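Long-range contacts in C-glycoside 3-oxidase (Microbacterium trichothecenolyticum, PDB 7DVE), which oxidises the C3 hydroxyl of the sugar in C-glycosides such as isoorientin and mangiferin, using FAD and passing the electrons to oxygen to give hydrogen peroxide: residues D151-E156 and A497-R502; Q300-V305 and F435-G440; V367-F372 and A417-L422; S442-G447 and C487-T492. All blocks are in the same frame, centred on the assembly; numbering follows the deposited sequence.

How the contacts relate
Contact 1, between helices 149-161 and 490-510, encloses the other three along the chain: strand 300-307 opens contact 2, contact 3 forms and closes within it, and contact 4 follows. Contacts 2 and 3 are neighbours, with centres about 9 Å apart, and share the antiparallel sheet through adjacent strands 300-307 and 366-373. Contact 4 lies near the centre of the chain, at the flavin, with its centre about 16 Å from those of contacts 1 and 2. It touches every other contact and shares helix 490-510 with contact 1. The loop with the probable catalytic histidine thus sits between the sheet on one side and the helix pair on the other.

Contact 1: D151-E156 and A497-R502; sequences DELLSE and AVRGAR
Arg502 ties two glutamates of helix 149-161 into one salt-bridge network. Glu152, its CG anti to the backbone N (chi1 164°) and its chain extended, carries OE2 to Arg502 NH1, which donates at 2.8 Å within the guanidinium plane but from above the carboxylate plane, the two planes standing 83° apart. Arg502 holds Glu156 more loosely: Glu156 OE2 lies a long 3.7 Å from Arg502 NH2, and a water links the two side chains by another route, donating to Glu156 OE2 (2.6 Å) and accepting from Arg502 NE (2.9 Å). The other carboxylate oxygen, Glu156 OE1, pairs with Arg159. An alanine at Arg502 would probably leave Glu152 without its cross-helix mate and the water without the NE donor. Beside the charges, Val498 CG1 lies 3.9 Å off the guanidinium plane, toward its rim, and meets Leu153 CD2 at 3.9 Å, while Leu153 CD1 rests on Arg499 CB. The head of Arg499 leads away to salt bridges with Asp464 and Glu149. With segment axes 96° apart and 9.7 Å at closest approach, this is near-perpendicular helix packing that joins helix 149-161 to the C-terminal helix, whose N-terminal part lies at the flavin in this GMC oxidoreductase.

Contact 2: Q300-V305 and F435-G440; sequences QIVFAV and FVMPLG
Ile301 with Val436 and Val302 with Phe435 form two rungs of an antiparallel ladder in the large sheet of this GMC oxidoreductase, at the point where strand 427-436 ends and the chain heads for the active-site loop. Val302 and Phe435 are the hydrogen-bonded pair: Val302 N donates to Phe435 O at 2.9 Å, and Phe435 N returns a bond to Val302 O at 3.0 Å. Ile301 and Val436 make the non-hydrogen-bonded pair, with Ile301 CA sending a CH...O contact to Phe435 O at 3.3 Å. One further bond continues the pairing past the strand end, Met437 N to Gln300 O at 2.8 Å. Beyond it a water accepts from Gln300 N and donates to Met437 O, bridging the backbones where they part.

On one face Val302 CG2 lies alongside Phe435 CB at 3.9 Å. Met437 CG, anti to the carbonyl carbon (chi1 -70°), meets Val302 CG1 at 4.0 Å, the two side chains crossing at about a right angle. Gln300 points the same way as Met437, its OE1 3.9 Å from Met437 CG. On the other face Ile301 CG1 and Val436 CG2 touch at 4.1 Å; there Ile301 packs on Ala415 and Ile419 and Val436 on Lys416, all of helix 406-424, while strand 366-373 pairs with the other edge of strand 300-307.

Contact 3: V367-F372 and A417-L422; sequences VGLGLF and AEIVRL
The backbones of Leu371 and Ile419 come nearest where strand 367-372 runs alongside helix 417-422, the segment directions 151° apart, so roughly antiparallel, and the axes 8.9 Å apart at closest approach. Leu369 and Leu371 both turn to the helix because alternate residues of a strand share a face; Gly368 and Gly370 alternate with them.

Ile419 enters deepest. Its CG1 is anti to the backbone N (chi1 -165°) and the chain stays extended, which carries CD1 down to the strand backbone, 3.6 Å from Leu369 O and 3.7 Å from Leu369 CB. This is a helix packed on a face of an antiparallel sheet: helix 406-424 lies along that face, and Ile419 also reaches Ile301 and Phe303 of the adjoining strand. Leu371 divides its two methyls, CD1 meeting Leu422 CD1 at 3.8 Å and CD2 resting against the aliphatic CG of Glu418 at 3.9 Å. Leu422 also meets Leu369, CB to CD2 at 4.1 Å. The carboxylate of Glu418 reaches one turn on along its own helix to Arg421, whose NE donates to Glu418 OE1 at 3.0 Å in a salt bridge; Arg421 NH1 is further tied to the backbone O of Val184.

Contact 4: S442-G447 and C487-T492; sequences SLHYQG and CNPTLT. With FAD (flavin-adenine dinucleotide), chain C.
Pro489 lays its CD over the imidazole face of His444, a CH-pi contact 3.4 Å from CD to the ring centroid and only 16° off the ring normal. His444 is the inferred catalytic proton acceptor. Its CG stands anti to the carbonyl carbon, beside the backbone N (chi1 -53°), which puts the ring against Pro489. Gln298 fixes His444 ND1 by a hydrogen bond, whereas Asn488 ND2 merely packs at the edge, 3.6 Å from His444 CE1; Ser442 C lies over the opposite face, toward the rim. His444 NE2 ends 3.8 Å from FAD N1. An alanine at His444 would probably leave Pro489 CD without the ring it packs on and Gln298 without its imidazole partner, besides removing the presumed base. Gln446 OE1 meets the proline ring at Pro489 CG, 3.1 Å away.

Asn488 sets CB 3.2 Å from FAD N3, its ND2 being hydrogen-bonded to Gln344. Thr490 N donates to FAD O2 at 3.2 Å, and FAD O3' donates to Thr490 OG1 at 2.9 Å, so the residue holds both pyrimidine and ribityl chain. Phe372 of strand 366-373 meets the His444 ring, planes about 15° apart, while helix 490-510 leads off from the flavin and packs through Leu491 against helix 149-161.

Contact 1: D151-E156 and A497-R502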
# COMPACT_ATOMS: atom_id res chain seq x y z
N ASP A 151 -4.21 10.57 -15.54
CA ASP A 151 -3.43 11.67 -14.97
C ASP A 151 -4.25 12.49 -13.96
O ASP A 151 -3.75 12.84 -12.88
CB ASP A 151 -2.90 12.57 -16.09
CG ASP A 151 -1.63 12.00 -16.73
OD1 ASP A 151 -1.06 11.03 -16.18
OD2 ASP A 151 -1.21 12.52 -17.78
N GLU A 152 -5.52 12.77 -14.28
CA GLU A 152 -6.38 13.48 -13.33
C GLU A 152 -6.60 12.66 -12.05
O GLU A 152 -6.59 13.21 -10.94
CB GLU A 152 -7.71 13.85 -14.00
CG GLU A 152 -8.82 14.22 -13.02
CD GLU A 152 -10.17 14.34 -13.68
OE1 GLU A 152 -10.42 15.37 -14.34
OE2 GLU A 152 -11.00 13.41 -13.55
N LEU A 153 -6.78 11.33 -12.17
CA LEU A 153 -6.93 10.52 -10.96
C LEU A 153 -5.65 10.50 -10.13
O LEU A 153 -5.70 10.54 -8.90
CB LEU A 153 -7.33 9.09 -11.32
CG LEU A 153 -8.70 8.99 -12.00
CD1 LEU A 153 -9.04 7.52 -12.26
CD2 LEU A 153 -9.77 9.69 -11.16
N LEU A 154 -4.49 10.42 -10.77
CA LEU A 154 -3.24 10.42 -10.01
C LEU A 154 -3.03 11.77 -9.32
O LEU A 154 -2.56 11.82 -8.17
CB LEU A 154 -2.07 10.06 -10.90
CG LEU A 154 -2.06 8.67 -11.53
CD1 LEU A 154 -1.22 8.70 -12.78
CD2 LEU A 154 -1.53 7.60 -10.54
N SER A 155 -3.36 12.88 -10.00
CA SER A 155 -3.31 14.19 -9.34
C SER A 155 -4.22 14.22 -8.12
O SER A 155 -3.82 14.68 -7.04
CB SER A 155 -3.71 15.30 -10.31
OG SER A 155 -2.72 15.47 -11.30
N GLU A 156 -5.45 13.71 -8.25
CA GLU A 156 -6.35 13.66 -7.11
C GLU A 156 -5.78 12.79 -5.97
O GLU A 156 -5.90 13.15 -4.79
CB GLU A 156 -7.72 13.17 -7.56
CG GLU A 156 -8.56 14.30 -8.09
CD GLU A 156 -8.98 15.27 -7.01
OE1 GLU A 156 -8.23 16.24 -6.72
OE2 GLU A 156 -10.09 15.06 -6.47
N ALA A 497 -9.41 4.24 -6.51
CA ALA A 497 -10.44 4.48 -5.50
C ALA A 497 -11.15 5.81 -5.75
O ALA A 497 -12.36 5.93 -5.52
CB ALA A 497 -9.82 4.46 -4.10
N VAL A 498 -10.41 6.83 -6.21
CA VAL A 498 -11.00 8.13 -6.52
C VAL A 498 -12.08 7.97 -7.59
O VAL A 498 -13.19 8.51 -7.47
CB VAL A 498 -9.93 9.13 -6.97
CG1 VAL A 498 -10.58 10.39 -7.44
CG2 VAL A 498 -8.90 9.38 -5.86
N ARG A 499 -11.74 7.25 -8.66
CA ARG A 499 -12.77 7.03 -9.69
C ARG A 499 -13.97 6.27 -9.12
O ARG A 499 -15.13 6.63 -9.37
CB ARG A 499 -12.20 6.28 -10.90
CG ARG A 499 -13.18 6.34 -12.07
CD ARG A 499 -12.81 5.52 -13.27
NE ARG A 499 -14.03 5.13 -13.95
CZ ARG A 499 -14.13 4.92 -15.26
NH1 ARG A 499 -13.09 5.02 -16.06
NH2 ARG A 499 -15.32 4.60 -15.77
N GLY A 500 -13.72 5.23 -8.33
CA GLY A 500 -14.83 4.45 -7.79
C GLY A 500 -15.75 5.27 -6.89
O GLY A 500 -16.97 5.19 -7.00
N ALA A 501 -15.16 6.06 -5.99
CA ALA A 501 -15.95 6.88 -5.07
C ALA A 501 -16.69 7.99 -5.81
O ALA A 501 -17.82 8.32 -5.43
CB ALA A 501 -15.05 7.46 -3.98
N ARG A 502 -16.09 8.55 -6.86
CA ARG A 502 -16.83 9.50 -7.68
C ARG A 502 -18.03 8.83 -8.33
O ARG A 502 -19.10 9.44 -8.45
CB ARG A 502 -15.92 10.08 -8.76
CG ARG A 502 -14.88 11.00 -8.25
CD ARG A 502 -13.99 11.39 -9.39
NE ARG A 502 -13.31 12.65 -9.12
CZ ARG A 502 -12.42 13.20 -9.93
NH1 ARG A 502 -12.10 12.63 -11.09
NH2 ARG A 502 -11.85 14.34 -9.59
O HOH W 1 -12.41 13.96 -6.64

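Contact 2: Q300-V305 and F435-G440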
# COMPACT_ATOMS: atom_id res chain seq x y z
N GLN A 300 12.10 -7.86 -4.65
CA GLN A 300 12.80 -6.70 -4.12
C GLN A 300 14.27 -7.04 -3.90
O GLN A 300 14.58 -8.07 -3.27
CB GLN A 300 12.17 -6.24 -2.81
CG GLN A 300 12.89 -5.07 -2.14
CD GLN A 300 12.21 -4.58 -0.86
OE1 GLN A 300 11.45 -5.30 -0.20
NE2 GLN A 300 12.50 -3.35 -0.50
N ILE A 301 15.15 -6.20 -4.43
CA ILE A 301 16.60 -6.36 -4.31
C ILE A 301 17.11 -5.14 -3.57
O ILE A 301 16.76 -4.02 -3.91
CB ILE A 301 17.28 -6.49 -5.69
CG1 ILE A 301 16.78 -7.72 -6.46
CG2 ILE A 301 18.81 -6.59 -5.52
CD1 ILE A 301 15.66 -7.46 -7.47
N VAL A 302 17.93 -5.36 -2.54
CA VAL A 302 18.37 -4.29 -1.66
C VAL A 302 19.89 -4.26 -1.62
O VAL A 302 20.58 -5.26 -1.85
CB VAL A 302 17.81 -4.42 -0.22
CG1 VAL A 302 16.29 -4.32 -0.22
CG2 VAL A 302 18.30 -5.73 0.42
N PHE A 303 20.41 -3.10 -1.25
CA PHE A 303 21.84 -2.85 -1.29
C PHE A 303 22.09 -1.68 -0.34
O PHE A 303 21.20 -0.87 -0.13
CB PHE A 303 22.25 -2.49 -2.72
CG PHE A 303 23.69 -2.74 -3.04
CD1 PHE A 303 24.34 -3.86 -2.55
CD2 PHE A 303 24.39 -1.86 -3.85
CE1 PHE A 303 25.68 -4.13 -2.89
CE2 PHE A 303 25.73 -2.08 -4.18
CZ PHE A 303 26.38 -3.23 -3.69
N ALA A 304 23.28 -1.59 0.21
CA ALA A 304 23.60 -0.49 1.11
C ALA A 304 24.97 0.05 0.75
O ALA A 304 25.88 -0.74 0.47
CB ALA A 304 23.58 -0.95 2.58
N VAL A 305 25.13 1.38 0.75
CA VAL A 305 26.42 1.97 0.41
C VAL A 305 26.76 3.12 1.36
O VAL A 305 25.89 3.81 1.90
CB VAL A 305 26.51 2.46 -1.06
CG1 VAL A 305 26.08 1.36 -2.03
CG2 VAL A 305 25.69 3.71 -1.27
N PHE A 435 21.14 -8.14 -2.17
CA PHE A 435 20.37 -9.23 -1.56
C PHE A 435 18.97 -9.28 -2.16
O PHE A 435 18.27 -8.26 -2.17
CB PHE A 435 20.28 -9.03 -0.03
CG PHE A 435 19.61 -10.16 0.72
CD1 PHE A 435 20.29 -11.35 0.96
CD2 PHE A 435 18.33 -10.02 1.24
CE1 PHE A 435 19.69 -12.40 1.69
CE2 PHE A 435 17.73 -11.08 1.97
CZ PHE A 435 18.41 -12.26 2.20
N VAL A 436 18.55 -10.45 -2.62
CA VAL A 436 17.18 -10.61 -3.09
C VAL A 436 16.31 -10.96 -1.88
O VAL A 436 16.45 -12.03 -1.30
CB VAL A 436 17.06 -11.70 -4.18
CG1 VAL A 436 15.61 -11.76 -4.72
CG2 VAL A 436 18.03 -11.43 -5.34
N MET A 437 15.39 -10.05 -1.51
CA MET A 437 14.53 -10.27 -0.34
C MET A 437 13.61 -11.48 -0.57
O MET A 437 13.35 -11.85 -1.70
CB MET A 437 13.68 -9.03 -0.09
CG MET A 437 14.44 -7.80 0.43
SD MET A 437 15.35 -8.11 1.92
CE MET A 437 14.01 -8.43 3.07
N PRO A 438 13.11 -12.12 0.48
CA PRO A 438 12.16 -13.22 0.27
C PRO A 438 10.85 -12.72 -0.33
O PRO A 438 10.37 -11.62 -0.02
CB PRO A 438 11.94 -13.81 1.67
CG PRO A 438 12.64 -12.92 2.63
CD PRO A 438 13.52 -11.96 1.89
N LEU A 439 10.25 -13.55 -1.17
CA LEU A 439 9.06 -13.14 -1.89
C LEU A 439 7.96 -12.72 -0.92
O LEU A 439 7.79 -13.32 0.14
CB LEU A 439 8.57 -14.26 -2.81
CG LEU A 439 9.64 -14.62 -3.83
CD1 LEU A 439 9.23 -15.81 -4.69
CD2 LEU A 439 9.98 -13.42 -4.70
N GLY A 440 7.24 -11.66 -1.30
CA GLY A 440 6.32 -11.01 -0.40
C GLY A 440 6.91 -9.84 0.35
O GLY A 440 6.16 -9.02 0.90
O HOH W 2 11.45 -10.23 -3.07

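Contact 3: V367-F372 and A417-L422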
# COMPACT_ATOMS: atom_id res chain seq x y z
N VAL A 367 23.48 4.87 3.02
CA VAL A 367 22.19 4.98 2.34
C VAL A 367 21.81 3.61 1.80
O VAL A 367 22.67 2.85 1.37
CB VAL A 367 22.18 6.00 1.18
CG1 VAL A 367 22.23 7.42 1.74
CG2 VAL A 367 23.32 5.74 0.24
N GLY A 368 20.50 3.32 1.82
CA GLY A 368 19.96 2.10 1.28
C GLY A 368 19.46 2.29 -0.14
O GLY A 368 19.07 3.39 -0.53
N LEU A 369 19.46 1.21 -0.90
CA LEU A 369 18.89 1.14 -2.23
C LEU A 369 17.94 -0.04 -2.31
O LEU A 369 18.26 -1.13 -1.84
CB LEU A 369 19.96 0.96 -3.32
CG LEU A 369 20.93 2.11 -3.54
CD1 LEU A 369 22.14 1.97 -2.62
CD2 LEU A 369 21.33 2.16 -5.01
N GLY A 370 16.78 0.18 -2.94
CA GLY A 370 15.91 -0.91 -3.35
C GLY A 370 15.50 -0.84 -4.81
O GLY A 370 15.07 0.21 -5.31
N LEU A 371 15.62 -1.95 -5.51
CA LEU A 371 15.06 -2.12 -6.84
C LEU A 371 13.93 -3.14 -6.79
O LEU A 371 14.00 -4.15 -6.08
CB LEU A 371 16.12 -2.56 -7.85
CG LEU A 371 16.59 -1.49 -8.87
CD1 LEU A 371 17.32 -0.32 -8.20
CD2 LEU A 371 17.42 -2.13 -10.00
N PHE A 372 12.88 -2.87 -7.55
CA PHE A 372 11.67 -3.67 -7.57
C PHE A 372 11.38 -4.08 -9.00
O PHE A 372 11.43 -3.25 -9.91
CB PHE A 372 10.45 -2.89 -7.04
CG PHE A 372 10.57 -2.47 -5.61
CD1 PHE A 372 11.42 -1.41 -5.24
CD2 PHE A 372 9.84 -3.11 -4.61
CE1 PHE A 372 11.55 -1.00 -3.91
CE2 PHE A 372 9.95 -2.69 -3.28
CZ PHE A 372 10.81 -1.63 -2.93
N ALA A 417 22.34 -6.62 -11.24
CA ALA A 417 23.44 -5.88 -11.85
C ALA A 417 23.18 -4.37 -11.83
O ALA A 417 24.10 -3.57 -11.57
CB ALA A 417 23.69 -6.37 -13.28
N GLU A 418 21.93 -3.95 -12.04
CA GLU A 418 21.67 -2.51 -12.05
C GLU A 418 21.78 -1.90 -10.65
O GLU A 418 22.21 -0.74 -10.52
CB GLU A 418 20.31 -2.18 -12.66
CG GLU A 418 19.94 -0.64 -12.60
CD GLU A 418 20.81 0.25 -13.51
OE1 GLU A 418 21.75 -0.26 -14.15
OE2 GLU A 418 20.54 1.48 -13.60
N ILE A 419 21.38 -2.62 -9.61
CA ILE A 419 21.45 -1.98 -8.30
C ILE A 419 22.89 -1.82 -7.87
O ILE A 419 23.25 -0.81 -7.24
CB ILE A 419 20.63 -2.73 -7.24
CG1 ILE A 419 20.44 -1.82 -6.02
CG2 ILE A 419 21.32 -4.00 -6.85
CD1 ILE A 419 19.33 -2.27 -5.07
N VAL A 420 23.76 -2.76 -8.24
CA VAL A 420 25.18 -2.56 -7.95
C VAL A 420 25.72 -1.36 -8.74
O VAL A 420 26.47 -0.53 -8.19
CB VAL A 420 25.98 -3.84 -8.23
CG1 VAL A 420 27.46 -3.61 -7.99
CG2 VAL A 420 25.47 -4.94 -7.32
N ARG A 421 25.34 -1.23 -10.02
CA ARG A 421 25.82 -0.09 -10.79
C ARG A 421 25.35 1.24 -10.19
O ARG A 421 26.11 2.22 -10.14
CB ARG A 421 25.37 -0.21 -12.25
CG ARG A 421 25.87 0.91 -13.14
CD ARG A 421 25.22 0.89 -14.54
NE ARG A 421 24.01 1.71 -14.58
CZ ARG A 421 24.01 3.03 -14.64
NH1 ARG A 421 25.14 3.72 -14.72
NH2 ARG A 421 22.86 3.69 -14.62
N LEU A 422 24.11 1.31 -9.73
CA LEU A 422 23.63 2.56 -9.14
C LEU A 422 24.30 2.84 -7.80
O LEU A 422 24.59 4.00 -7.48
CB LEU A 422 22.11 2.53 -8.97
CG LEU A 422 21.15 2.45 -10.16
CD1 LEU A 422 19.74 2.16 -9.65
CD2 LEU A 422 21.16 3.71 -11.02

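Contact 4: S442-G447 and C487-T492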
# COMPACT_ATOMS: atom_id res chain seq x y z
N SER A 442 8.12 -7.10 -0.61
CA SER A 442 7.80 -5.76 -1.10
C SER A 442 6.53 -5.20 -0.46
O SER A 442 6.35 -3.98 -0.47
CB SER A 442 7.64 -5.76 -2.63
OG SER A 442 6.40 -6.33 -3.04
N LEU A 443 5.67 -6.05 0.10
CA LEU A 443 4.36 -5.68 0.63
C LEU A 443 3.49 -4.98 -0.40
O LEU A 443 2.54 -4.30 -0.04
CB LEU A 443 4.47 -4.81 1.87
CG LEU A 443 5.53 -5.22 2.88
CD1 LEU A 443 5.91 -4.00 3.68
CD2 LEU A 443 5.02 -6.34 3.76
N HIS A 444 3.81 -5.14 -1.69
CA HIS A 444 3.02 -4.62 -2.80
C HIS A 444 2.37 -5.81 -3.50
O HIS A 444 2.99 -6.47 -4.34
CB HIS A 444 3.92 -3.84 -3.77
CG HIS A 444 4.73 -2.77 -3.11
ND1 HIS A 444 5.78 -2.15 -3.75
CD2 HIS A 444 4.62 -2.17 -1.90
CE1 HIS A 444 6.30 -1.24 -2.95
NE2 HIS A 444 5.61 -1.23 -1.82
N TYR A 445 1.13 -6.10 -3.15
CA TYR A 445 0.41 -7.23 -3.72
C TYR A 445 -0.73 -6.69 -4.59
O TYR A 445 -1.63 -5.99 -4.10
CB TYR A 445 -0.11 -8.18 -2.63
CG TYR A 445 0.88 -8.44 -1.48
CD1 TYR A 445 2.25 -8.63 -1.72
CD2 TYR A 445 0.44 -8.49 -0.17
CE1 TYR A 445 3.15 -8.84 -0.67
CE2 TYR A 445 1.32 -8.71 0.87
CZ TYR A 445 2.67 -8.87 0.63
OH TYR A 445 3.51 -9.08 1.72
N GLN A 446 -0.68 -6.99 -5.88
CA GLN A 446 -1.62 -6.47 -6.85
C GLN A 446 -2.41 -7.61 -7.48
O GLN A 446 -2.08 -8.79 -7.33
CB GLN A 446 -0.89 -5.67 -7.94
CG GLN A 446 -0.23 -4.34 -7.48
CD GLN A 446 1.00 -4.56 -6.61
OE1 GLN A 446 1.16 -3.89 -5.58
NE2 GLN A 446 1.89 -5.48 -7.01
N GLY A 447 -3.47 -7.22 -8.19
CA GLY A 447 -4.04 -8.06 -9.22
C GLY A 447 -5.13 -9.01 -8.79
O GLY A 447 -5.83 -9.54 -9.64
N CYS A 487 6.47 -0.10 -9.53
CA CYS A 487 6.55 1.05 -8.63
C CYS A 487 5.63 0.84 -7.43
O CYS A 487 4.78 -0.04 -7.42
CB CYS A 487 6.16 2.35 -9.36
SG CYS A 487 4.46 2.37 -9.94
N ASN A 488 5.81 1.66 -6.42
CA ASN A 488 5.03 1.48 -5.21
C ASN A 488 3.56 1.73 -5.55
O ASN A 488 3.25 2.70 -6.25
CB ASN A 488 5.53 2.41 -4.10
CG ASN A 488 7.05 2.58 -4.15
OD1 ASN A 488 7.58 3.17 -5.08
ND2 ASN A 488 7.76 2.05 -3.15
N PRO A 489 2.66 0.84 -5.16
CA PRO A 489 1.32 0.85 -5.77
C PRO A 489 0.31 1.77 -5.12
O PRO A 489 -0.74 2.03 -5.73
CB PRO A 489 0.87 -0.61 -5.63
CG PRO A 489 1.53 -1.04 -4.37
CD PRO A 489 2.90 -0.38 -4.38
N THR A 490 0.56 2.25 -3.90
CA THR A 490 -0.50 2.88 -3.13
C THR A 490 -1.11 4.07 -3.87
O THR A 490 -2.34 4.20 -3.95
CB THR A 490 0.00 3.30 -1.76
OG1 THR A 490 0.82 2.27 -1.21
CG2 THR A 490 -1.20 3.51 -0.82
N LEU A 491 -0.28 4.98 -4.40
CA LEU A 491 -0.84 6.13 -5.10
C LEU A 491 -1.80 5.68 -6.19
O LEU A 491 -2.87 6.28 -6.37
CB LEU A 491 0.26 7.00 -5.72
CG LEU A 491 -0.27 8.23 -6.50
CD1 LEU A 491 -1.26 9.08 -5.69
CD2 LEU A 491 0.87 9.13 -6.95
N THR A 492 -1.45 4.60 -6.91
CA THR A 492 -2.30 4.14 -8.00
C THR A 492 -3.60 3.53 -7.48
O THR A 492 -4.68 3.80 -8.03
CB THR A 492 -1.56 3.12 -8.87
OG1 THR A 492 -0.40 3.75 -9.41
CG2 THR A 492 -2.47 2.67 -10.01
PA FAD C . -4.23 -1.71 3.98
O1A FAD C . -3.78 -3.07 4.35
O2A FAD C . -3.27 -0.59 4.06
O5B FAD C . -5.51 -1.49 4.92
C5B FAD C . -6.57 -2.45 4.90
C4B FAD C . -7.30 -2.44 6.23
O4B FAD C . -8.39 -3.40 6.07
C3B FAD C . -6.40 -3.02 7.35
O3B FAD C . -6.40 -2.08 8.44
C2B FAD C . -7.17 -4.29 7.72
O2B FAD C . -7.11 -4.55 9.13
C1B FAD C . -8.60 -3.94 7.36
N9A FAD C . -9.44 -5.19 7.22
C8A FAD C . -9.05 -6.21 6.44
N7A FAD C . -9.99 -7.16 6.50
C5A FAD C . -10.96 -6.75 7.32
C6A FAD C . -12.11 -7.32 7.69
N6A FAD C . -12.36 -8.53 7.18
N1A FAD C . -12.98 -6.72 8.52
C2A FAD C . -12.65 -5.46 9.01
N3A FAD C . -11.44 -4.86 8.60
C4A FAD C . -10.62 -5.52 7.76
N1 FAD C . 3.51 1.48 -0.22
C2 FAD C . 3.87 2.45 -1.13
O2 FAD C . 3.08 2.70 -2.04
N3 FAD C . 5.09 3.13 -1.01
C4 FAD C . 5.95 2.84 0.08
O4 FAD C . 7.02 3.46 0.19
C4X FAD C . 5.58 1.86 0.99
N5 FAD C . 6.38 1.49 2.02
C5X FAD C . 5.91 0.62 2.96
C6 FAD C . 6.67 0.34 4.11
C7 FAD C . 6.19 -0.50 5.12
C7M FAD C . 7.04 -0.79 6.38
C8 FAD C . 4.93 -1.09 4.98
C8M FAD C . 4.40 -2.02 6.08
C9 FAD C . 4.18 -0.82 3.83
C9A FAD C . 4.66 0.03 2.81
N10 FAD C . 3.94 0.28 1.69
C10 FAD C . 4.36 1.20 0.82
C1' FAD C . 2.66 -0.41 1.39
C2' FAD C . 1.39 0.36 1.76
O2' FAD C . 1.32 0.46 3.19
C3' FAD C . 0.12 -0.33 1.16
O3' FAD C . 0.22 -0.36 -0.27
C4' FAD C . -1.15 0.45 1.48
O4' FAD C . -1.29 0.58 2.89
C5' FAD C . -2.40 -0.29 0.92
O5' FAD C . -3.61 0.33 1.41
P FAD C . -5.02 -0.44 1.53
O1P FAD C . -6.03 0.35 2.28
O2P FAD C . -5.33 -0.88 0.15
O3P FAD C . -4.83 -1.73 2.49